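Local coordinates for protein ulvan Lyase-PL25 (Pseudoalteromonas sp. PLSV, PDB 5UAM) that probably cleaves ulvan, the sulfated cell-wall polysaccharide of green seaweeds, as a polysaccharide lyase of family 25 built on a beta-propeller, at residues P37-I40 against V41-P44; A82-E86 against L87-D91. All coordinates share one frame; numbering follows the deposited sequence.

Interaction 1 (P37-I40 against V41-P44)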
# COMPACT_ATOMS: atom_id res chain seq x y z
N PRO A 37 -9.68 0.24 7.02
CA PRO A 37 -10.22 -0.43 5.83
C PRO A 37 -9.38 -0.29 4.58
O PRO A 37 -9.64 -1.00 3.61
CB PRO A 37 -11.58 0.23 5.63
CG PRO A 37 -11.96 0.73 6.96
CD PRO A 37 -10.66 1.17 7.61
N LEU A 38 -8.37 0.59 4.62
CA LEU A 38 -7.54 0.95 3.49
C LEU A 38 -6.15 1.27 4.01
O LEU A 38 -5.99 1.66 5.17
CB LEU A 38 -8.05 2.24 2.84
CG LEU A 38 -9.47 2.26 2.30
CD1 LEU A 38 -9.90 3.69 2.05
CD2 LEU A 38 -9.55 1.44 1.03
N ALA A 39 -5.15 1.17 3.11
CA ALA A 39 -3.79 1.64 3.40
C ALA A 39 -3.06 1.80 2.08
O ALA A 39 -3.38 1.13 1.10
CB ALA A 39 -3.02 0.66 4.28
N ILE A 40 -2.01 2.62 2.08
CA ILE A 40 -1.25 2.86 0.86
C ILE A 40 -0.52 1.60 0.42
O ILE A 40 -0.31 1.41 -0.79
CB ILE A 40 -0.33 4.07 1.09
CG1 ILE A 40 -1.18 5.35 1.01
CG2 ILE A 40 0.79 4.12 0.06
CD1 ILE A 40 -0.52 6.57 1.52
N VAL A 41 -0.13 0.72 1.34
CA VAL A 41 0.68 -0.44 0.94
C VAL A 41 -0.13 -1.48 0.16
O VAL A 41 0.42 -2.13 -0.74
CB VAL A 41 1.43 -1.04 2.13
CG1 VAL A 41 0.51 -1.69 3.11
CG2 VAL A 41 2.50 -2.03 1.61
N GLN A 42 -1.40 -1.69 0.50
CA GLN A 42 -2.25 -2.62 -0.26
C GLN A 42 -2.80 -1.87 -1.45
O GLN A 42 -3.83 -1.19 -1.34
CB GLN A 42 -3.37 -3.24 0.57
CG GLN A 42 -2.93 -4.32 1.54
CD GLN A 42 -2.54 -3.82 2.91
OE1 GLN A 42 -2.69 -2.63 3.26
NE2 GLN A 42 -2.06 -4.74 3.73
N HIS A 43 -2.13 -1.99 -2.59
CA HIS A 43 -2.49 -1.19 -3.74
C HIS A 43 -2.30 -2.00 -5.02
O HIS A 43 -1.42 -2.88 -5.09
CB HIS A 43 -1.64 0.08 -3.80
CG HIS A 43 -0.23 -0.18 -4.18
ND1 HIS A 43 0.25 0.02 -5.46
CD2 HIS A 43 0.80 -0.72 -3.48
CE1 HIS A 43 1.52 -0.35 -5.52
NE2 HIS A 43 1.87 -0.81 -4.34
N PRO A 44 -3.07 -1.70 -6.06
CA PRO A 44 -4.20 -0.75 -6.04
C PRO A 44 -5.35 -1.20 -5.16
O PRO A 44 -5.69 -2.39 -5.12
CB PRO A 44 -4.68 -0.75 -7.50
CG PRO A 44 -3.63 -1.39 -8.31
CD PRO A 44 -2.88 -2.31 -7.38
O HOH W 1 -3.99 1.52 -1.54
O HOH W 2 -6.04 -0.38 0.74
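His43 folds back against the carbonyl of Ile40 across a tight turn that also brings Ala39 up to Gln42. Along His43, CB touches Ile40 O at 3.5 Å, CG follows, and CD2 lies 3.6 Å from the same Ile40 O. A first torsion of 72° sets CG between the backbone N and the carbonyl carbon, bringing the ring beside that oxygen. At the far end NE2 is hydrogen-bonded to Gln166 OE1, while Trp224 stacks on the ring and donates its NE1 to Ile40 O, so one residue secures both halves of the contact. The Gln42 chain bends at its second torsion (90°), which carries OE1 to 3.5 Å from Ala39 CB; OE1 also accepts a hydrogen bond from Lys101 NZ. Two waters bridge the arms of the turn: water 1 donates to Ala39 O and to Gln42 O, each at 2.7 Å, while water 2 accepts from Ala39 N at 3.0 Å. A cis peptide then leads from His43 into Pro44. Val41 packs against Tyr164, the likely proton acceptor, and Lys101 is a likely substrate ligand, consistent with a place in the wall of the lyase active site, near the middle of the propeller.

Interaction 2 (A82-E86 against L87-D91); sequences AGISE and LGRRD
Between Ser85 and Arg89 the backbone winds through two overlapping turns, Arg89 N bonding to Glu86 O at 3.1 Å and Gly88 N reaching Ser85 O only weakly, at 3.5 Å. The hydroxyl of Ser85 supports the start of this winding: with OG anti to N (chi1 176°), it accepts from Leu87 N at 3.0 Å, the N-H pointing within about 30° of straight. A side-chain oxygen taking the amide two residues on makes an ST turn, here in a loop joining the outer strand 75-81 of one propeller blade to strand 103-106 of the next. Were Ser85 replaced by an alanine, Leu87 N would probably be left without this acceptor and the entry to the turn would be held less firmly. Arg89 runs extended back over the turn and gives NH1 to Ser85 O at 2.8 Å, the oxygen lying close to the guanidinium plane. The same NH1 forms a salt bridge with Asp63, whose OD1 also takes Ser85 N. Ile84 CG2 sits over one face of that guanidinium, though with two conformers deposited for Ile84 this placement is less certain. Glu86 is extended beyond CG, and its OE1 is held by Gln122 NE2 and Ala137 N. Arg90, bent at its third torsion (-66°), returns NE to Leu87 O at 2.7 Å. Leu87 rests its CB on Ser85 OG at 3.4 Å and brings its side chain to about 4 Å from that of His119, a likely substrate-binding residue.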
# COMPACT_ATOMS: atom_id res chain seq x y z
N ALA A 82 -16.13 -10.35 -1.79
CA ALA A 82 -15.37 -11.09 -2.79
C ALA A 82 -14.70 -12.36 -2.26
O ALA A 82 -14.21 -13.15 -3.07
CB ALA A 82 -14.29 -10.18 -3.41
N GLY A 83 -14.65 -12.56 -0.95
CA GLY A 83 -13.96 -13.71 -0.39
C GLY A 83 -14.12 -13.74 1.11
O GLY A 83 -14.76 -12.86 1.70
N ILE A 84 -13.55 -14.77 1.73
CA ILE A 84 -13.71 -15.05 3.15
C ILE A 84 -12.32 -15.10 3.77
O ILE A 84 -11.55 -16.02 3.50
CB ILE A 84 -14.49 -16.35 3.40
CG1 ILE A 84 -15.91 -16.22 2.82
CG2 ILE A 84 -14.52 -16.68 4.89
CD1 ILE A 84 -16.72 -17.49 2.88
N SER A 85 -12.03 -14.13 4.62
CA SER A 85 -10.73 -14.02 5.26
C SER A 85 -10.65 -14.77 6.58
O SER A 85 -11.53 -14.63 7.45
CB SER A 85 -10.40 -12.56 5.54
OG SER A 85 -9.17 -12.47 6.25
N GLU A 86 -9.56 -15.50 6.78
CA GLU A 86 -9.30 -16.11 8.08
C GLU A 86 -9.07 -15.06 9.17
O GLU A 86 -9.26 -15.36 10.35
CB GLU A 86 -8.08 -17.04 7.99
CG GLU A 86 -8.27 -18.20 7.07
CD GLU A 86 -7.03 -19.05 6.89
OE1 GLU A 86 -5.93 -18.67 7.36
OE2 GLU A 86 -7.15 -20.13 6.28
N LEU A 87 -8.63 -13.87 8.79
CA LEU A 87 -8.26 -12.89 9.79
C LEU A 87 -9.44 -12.38 10.58
O LEU A 87 -9.25 -11.94 11.71
CB LEU A 87 -7.52 -11.72 9.14
CG LEU A 87 -6.17 -12.08 8.52
CD1 LEU A 87 -5.63 -10.87 7.80
CD2 LEU A 87 -5.19 -12.59 9.58
N GLY A 88 -10.65 -12.46 10.05
CA GLY A 88 -11.82 -12.04 10.81
C GLY A 88 -12.46 -13.12 11.64
O GLY A 88 -13.51 -12.88 12.26
N ARG A 89 -11.85 -14.30 11.72
CA ARG A 89 -12.45 -15.47 12.35
C ARG A 89 -11.46 -16.11 13.32
O ARG A 89 -11.50 -17.31 13.56
CB ARG A 89 -12.94 -16.43 11.27
CG ARG A 89 -14.06 -15.79 10.45
CD ARG A 89 -14.38 -16.50 9.15
NE ARG A 89 -15.51 -15.85 8.50
CZ ARG A 89 -15.44 -14.75 7.76
NH1 ARG A 89 -14.27 -14.15 7.54
NH2 ARG A 89 -16.54 -14.24 7.22
N ARG A 90 -10.58 -15.29 13.89
CA ARG A 90 -9.57 -15.74 14.84
C ARG A 90 -10.16 -15.85 16.24
O ARG A 90 -11.15 -15.21 16.58
CB ARG A 90 -8.38 -14.77 14.88
CG ARG A 90 -7.52 -14.76 13.63
CD ARG A 90 -6.53 -13.59 13.60
NE ARG A 90 -7.24 -12.31 13.50
CZ ARG A 90 -7.32 -11.38 14.45
NH1 ARG A 90 -6.69 -11.53 15.61
NH2 ARG A 90 -8.03 -10.29 14.22
N ASP A 91 -9.51 -16.68 17.05
CA ASP A 91 -9.90 -16.88 18.44
C ASP A 91 -9.04 -15.93 19.27
O ASP A 91 -7.85 -16.16 19.46
CB ASP A 91 -9.68 -18.34 18.83
CG ASP A 91 -10.22 -18.67 20.20
OD1 ASP A 91 -10.85 -17.78 20.82
OD2 ASP A 91 -10.02 -19.81 20.66

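In the fold
From the N terminus, strand 30-33 first joins strands 439-444, 428-433 and 412-415, so that both ends of the chain complete one blade. Interaction 1 then closes a small turn on the way to strand 46-49, the first strand of the following blade. That blade runs through to strand 75-81, after which interaction 2 closes another turn before strand 103-106 opens the next. The two follow in series, neither nested nor crossing; their centres lie about 18 Å apart and their nearest atoms about 8 Å. Residues 37-44 sit near the centre of the chain and residues 82-91 farther out, yet both approach His99, the likely proton donor: Gln42 by a weak hydrogen bond to its backbone O, Leu87 with its side chain about 5 Å away.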